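Local atomic coordinates of V-type ATP synthase alpha chain (Nanoarchaeum equitans Kin4-M, PDB entry 5BN3), a protein that belongs to the V/A-type ATP synthase alpha/beta family as subunit A, with a P-loop nucleotide-binding domain that binds adenosine-5'-diphosphate. Residues E539-L544 against K557-E562; I507-I512 against K550-E555. All blocks are in the same frame, centred on the assembly; numbering follows the deposited sequence.

Contact 1: residues E539-L544 against K557-E562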
# COMPACT_ATOMS: atom_id res chain seq x y z
N GLU A 539 -20.40 39.13 18.72
CA GLU A 539 -19.37 39.75 17.89
C GLU A 539 -18.43 40.64 18.68
O GLU A 539 -17.27 40.84 18.30
CB GLU A 539 -20.01 40.53 16.73
CG GLU A 539 -20.81 39.69 15.75
CD GLU A 539 -19.95 38.76 14.89
OE1 GLU A 539 -18.71 38.76 15.05
OE2 GLU A 539 -20.52 38.03 14.05
N LYS A 540 -18.91 41.19 19.79
CA LYS A 540 -18.08 42.01 20.67
C LYS A 540 -17.10 41.15 21.46
O LYS A 540 -15.94 41.52 21.65
CB LYS A 540 -18.94 42.84 21.63
CG LYS A 540 -19.83 43.86 20.94
CD LYS A 540 -19.04 44.65 19.91
CE LYS A 540 -19.73 44.63 18.55
NZ LYS A 540 -18.78 44.97 17.45
N ILE A 541 -17.57 40.00 21.92
CA ILE A 541 -16.74 39.04 22.64
C ILE A 541 -15.62 38.50 21.75
O ILE A 541 -14.47 38.37 22.19
CB ILE A 541 -17.59 37.87 23.19
CG1 ILE A 541 -18.61 38.38 24.21
CG2 ILE A 541 -16.71 36.80 23.82
CD1 ILE A 541 -19.48 37.28 24.80
N ILE A 542 -15.95 38.20 20.50
CA ILE A 542 -15.00 37.67 19.53
C ILE A 542 -13.84 38.64 19.25
O ILE A 542 -12.71 38.22 19.02
CB ILE A 542 -15.72 37.25 18.22
CG1 ILE A 542 -16.55 35.98 18.47
CG2 ILE A 542 -14.75 37.00 17.09
CD1 ILE A 542 -17.39 35.54 17.28
N LYS A 543 -14.12 39.94 19.32
CA LYS A 543 -13.12 40.97 19.05
C LYS A 543 -12.26 41.32 20.26
O LYS A 543 -11.28 42.06 20.13
CB LYS A 543 -13.80 42.23 18.52
CG LYS A 543 -14.50 42.06 17.18
CD LYS A 543 -15.45 43.21 16.90
CE LYS A 543 -14.74 44.55 16.95
NZ LYS A 543 -15.67 45.69 16.72
N LEU A 544 -12.62 40.79 21.43
CA LEU A 544 -11.94 41.11 22.68
C LEU A 544 -10.43 40.88 22.66
O LEU A 544 -9.66 41.75 23.09
CB LEU A 544 -12.54 40.30 23.84
CG LEU A 544 -13.81 40.83 24.51
CD1 LEU A 544 -14.36 39.81 25.48
CD2 LEU A 544 -13.51 42.12 25.23
N LYS A 557 -16.56 44.97 30.97
CA LYS A 557 -17.53 45.68 31.79
C LYS A 557 -18.71 46.10 30.92
O LYS A 557 -19.85 45.97 31.32
CB LYS A 557 -16.90 46.90 32.46
CG LYS A 557 -15.75 46.56 33.41
CD LYS A 557 -15.27 47.79 34.17
CE LYS A 557 -14.16 47.43 35.15
NZ LYS A 557 -13.82 48.58 36.04
N ALA A 558 -18.40 46.58 29.72
CA ALA A 558 -19.44 46.98 28.77
C ALA A 558 -20.31 45.80 28.33
O ALA A 558 -21.52 45.95 28.17
CB ALA A 558 -18.81 47.64 27.56
N ILE A 559 -19.69 44.65 28.13
CA ILE A 559 -20.40 43.44 27.71
C ILE A 559 -21.26 42.87 28.84
O ILE A 559 -22.38 42.43 28.61
CB ILE A 559 -19.42 42.37 27.16
CG1 ILE A 559 -18.82 42.84 25.83
CG2 ILE A 559 -20.12 41.04 26.95
CD1 ILE A 559 -17.69 41.97 25.33
N GLU A 560 -20.73 42.90 30.06
CA GLU A 560 -21.45 42.38 31.23
C GLU A 560 -22.79 43.08 31.47
O GLU A 560 -23.77 42.43 31.83
CB GLU A 560 -20.57 42.47 32.48
CG GLU A 560 -19.44 41.43 32.54
CD GLU A 560 -18.50 41.66 33.71
OE1 GLU A 560 -18.35 42.82 34.13
OE2 GLU A 560 -17.91 40.67 34.21
N GLN A 561 -22.84 44.39 31.27
CA GLN A 561 -24.09 45.13 31.41
C GLN A 561 -25.02 44.77 30.26
O GLN A 561 -26.20 44.48 30.47
CB GLN A 561 -23.86 46.64 31.41
CG GLN A 561 -22.55 47.12 32.00
CD GLN A 561 -22.25 46.53 33.36
OE1 GLN A 561 -23.14 46.36 34.19
NE2 GLN A 561 -20.98 46.21 33.59
N GLU A 562 -24.47 44.77 29.05
CA GLU A 562 -25.22 44.47 27.84
C GLU A 562 -25.89 43.10 27.92
O GLU A 562 -26.90 42.84 27.26
CB GLU A 562 -24.31 44.57 26.62
CG GLU A 562 -25.02 44.92 25.32
CD GLU A 562 -24.06 45.35 24.24
OE1 GLU A 562 -22.89 45.63 24.57
OE2 GLU A 562 -24.47 45.42 23.06
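Ile559 sets its CG1 branch beside its own backbone N (chi1 -69°) and extends it through chi2 (171°), which carries CD1 straight out from helix 552-562 toward residues 540-544. The last helix packs here against helix 537-542 and the residues that follow it, in the C-terminal helical part of the chain, and this one methyl meets Lys540, Ile541 and Leu544. CG1 of Ile541 lies 3.9 Å from CD1 of Ile559, the two branched chains crossing at a slant, and its other close neighbour is the CG2 branch of Ile559. Leu544 arrives tip to tip, its CD1 4.0 Å from the same Ile559 CD1. A beta-branched residue suits this place because it presents two separate methyls to its surroundings: CG2 of Ile559 sits by Ile541 and also packs on Ile512 of helix 503-523. Lys540 works differently. Its aliphatic root can meet apolar neighbours while the bent chain leads the charged end away from the other segment, which suits a partly exposed place. At the root of that lysine, CB stands 4.0 Å from CD1 of Ile559.

Contact 2: residues I507-I512 against K550-E555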
# COMPACT_ATOMS: atom_id res chain seq x y z
N ILE A 507 -8.30 33.80 31.54
CA ILE A 507 -9.38 33.50 32.48
C ILE A 507 -10.60 34.38 32.24
O ILE A 507 -11.73 33.90 32.21
CB ILE A 507 -8.92 33.66 33.95
CG1 ILE A 507 -7.75 32.71 34.28
CG2 ILE A 507 -10.08 33.41 34.91
CD1 ILE A 507 -7.99 31.28 33.88
N GLU A 508 -10.37 35.69 32.08
CA GLU A 508 -11.45 36.64 31.85
C GLU A 508 -12.25 36.32 30.60
O GLU A 508 -13.47 36.48 30.58
CB GLU A 508 -10.92 38.07 31.79
CG GLU A 508 -10.62 38.67 33.15
CD GLU A 508 -11.85 38.73 34.04
OE1 GLU A 508 -12.86 39.32 33.62
OE2 GLU A 508 -11.80 38.17 35.16
N LEU A 509 -11.56 35.88 29.55
CA LEU A 509 -12.22 35.45 28.32
C LEU A 509 -13.13 34.25 28.58
O LEU A 509 -14.25 34.21 28.08
CB LEU A 509 -11.19 35.10 27.25
CG LEU A 509 -10.71 36.26 26.36
CD1 LEU A 509 -9.67 35.79 25.36
CD2 LEU A 509 -11.89 36.87 25.65
N MET A 510 -12.64 33.29 29.35
CA MET A 510 -13.43 32.11 29.70
C MET A 510 -14.67 32.50 30.50
O MET A 510 -15.76 31.97 30.29
CB MET A 510 -12.58 31.11 30.50
CG MET A 510 -11.34 30.61 29.77
SD MET A 510 -10.34 29.47 30.75
CE MET A 510 -11.48 28.10 30.92
N ARG A 511 -14.49 33.44 31.42
CA ARG A 511 -15.57 33.87 32.31
C ARG A 511 -16.69 34.62 31.57
O ARG A 511 -17.87 34.39 31.85
CB ARG A 511 -15.02 34.73 33.45
CG ARG A 511 -14.35 33.93 34.55
CD ARG A 511 -13.73 34.82 35.61
NE ARG A 511 -13.19 34.03 36.71
CZ ARG A 511 -12.22 34.44 37.52
NH1 ARG A 511 -11.66 35.63 37.35
NH2 ARG A 511 -11.80 33.65 38.50
N ILE A 512 -16.32 35.49 30.64
CA ILE A 512 -17.32 36.25 29.89
C ILE A 512 -18.05 35.38 28.87
O ILE A 512 -19.24 35.58 28.62
CB ILE A 512 -16.70 37.51 29.23
CG1 ILE A 512 -17.78 38.40 28.62
CG2 ILE A 512 -15.66 37.14 28.19
CD1 ILE A 512 -18.82 38.85 29.62
N LYS A 550 -6.02 47.41 28.88
CA LYS A 550 -6.82 48.53 29.35
C LYS A 550 -7.68 49.03 28.20
O LYS A 550 -7.58 50.19 27.78
CB LYS A 550 -5.93 49.63 29.88
N GLU A 551 -8.51 48.13 27.70
CA GLU A 551 -9.51 48.38 26.67
C GLU A 551 -10.31 47.09 26.68
O GLU A 551 -11.52 47.07 26.46
CB GLU A 551 -8.86 48.61 25.32
N PHE A 552 -9.59 46.00 26.95
CA PHE A 552 -10.15 44.68 27.16
C PHE A 552 -11.03 44.68 28.40
O PHE A 552 -12.20 44.28 28.35
CB PHE A 552 -8.99 43.68 27.32
CG PHE A 552 -9.42 42.28 27.62
CD1 PHE A 552 -9.86 41.44 26.61
CD2 PHE A 552 -9.36 41.78 28.92
CE1 PHE A 552 -10.24 40.14 26.88
CE2 PHE A 552 -9.74 40.48 29.19
CZ PHE A 552 -10.18 39.65 28.17
N ARG A 553 -10.47 45.13 29.52
CA ARG A 553 -11.19 45.19 30.79
C ARG A 553 -12.41 46.09 30.71
O ARG A 553 -13.46 45.80 31.29
CB ARG A 553 -10.27 45.68 31.92
CG ARG A 553 -9.04 44.83 32.16
CD ARG A 553 -8.33 45.23 33.45
NE ARG A 553 -7.11 44.47 33.69
CZ ARG A 553 -5.88 44.98 33.65
NH1 ARG A 553 -5.71 46.27 33.39
NH2 ARG A 553 -4.83 44.20 33.88
N GLU A 554 -12.28 47.20 29.98
CA GLU A 554 -13.37 48.15 29.80
C GLU A 554 -14.49 47.54 28.96
O GLU A 554 -15.67 47.70 29.27
CB GLU A 554 -12.86 49.43 29.13
CG GLU A 554 -11.86 50.23 29.95
CD GLU A 554 -10.44 49.69 29.88
OE1 GLU A 554 -9.50 50.51 29.94
OE2 GLU A 554 -10.26 48.46 29.78
N GLU A 555 -14.11 46.85 27.90
CA GLU A 555 -15.08 46.22 27.00
C GLU A 555 -15.85 45.09 27.70
O GLU A 555 -17.03 44.87 27.42
CB GLU A 555 -14.39 45.70 25.74
CG GLU A 555 -15.35 45.18 24.69
CD GLU A 555 -16.20 46.28 24.08
OE1 GLU A 555 -15.71 47.43 24.00
OE2 GLU A 555 -17.35 46.00 23.68
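Phe552 meets Leu509 and the CB of Glu508 in the tight part of this contact, where the first turn of helix 552-562 packs on helix 503-523 within the C-terminal bundle of helices. With chi1 at 177°, CG of Phe552 lies opposite the backbone N and the ring is thrust toward the neighbouring helix, leading with its outer edge. CD2 of Leu509 meets that edge in the plane of the ring, 3.9 Å from Phe552 CE1, and Leu509 CG is equally close to CZ at 3.9 Å. A branched leucine suits the place, since its branch point and one methyl can both follow the curve of the ring edge. Further round the same edge, Glu508 contributes its aliphatic root, CB standing 3.7 Å from Phe552 CE2, the closest approach of the contact. Behind them the packing continues, for Leu509 also touches Phe488 of helix 472-489.

The loose side belongs to the outer part of Glu508 and to the exposed Arg511. The glutamate chain bends at chi2 (-60°), and its carboxylate joins Arg511, one turn further along the same helix, in a weak salt bridge, 3.4 Å from Arg511 NH1 to Glu508 OE2, with the oxygen in the guanidinium plane at its edge. One face of the guanidinium is covered by CG2 of Ile507, 3.5 Å above its centre.

Contact between the segments is thus carbon against carbon and probably draws on the burial of Phe552 and Leu509, whereas the charges of Glu508 and Arg511 probably interact weakly within one helix and add no polar bond between the two segments.

Contacts 1 and 2 lie about 8 Å apart, centre to centre, in the C-terminal helical region, and both use helix 552-562: its first turn in contact 2, its last in contact 1. Along the chain the segments alternate, 507-512, 539-544, 550-555 and then 557-562; the last helix turns back on 537-542 and runs in roughly the same direction as 503-523. Leu544 joins the contacts directly, its CD1 3.8 Å from CD2 of Leu509 and its CD2 3.6 Å from CG of Glu555. Helices 503-523, 537-542 and 552-562 are thus joined through largely apolar contacts, within a single subunit; the Leu509 side chain is about 14 Å from the bound adenosine-5'-diphosphate.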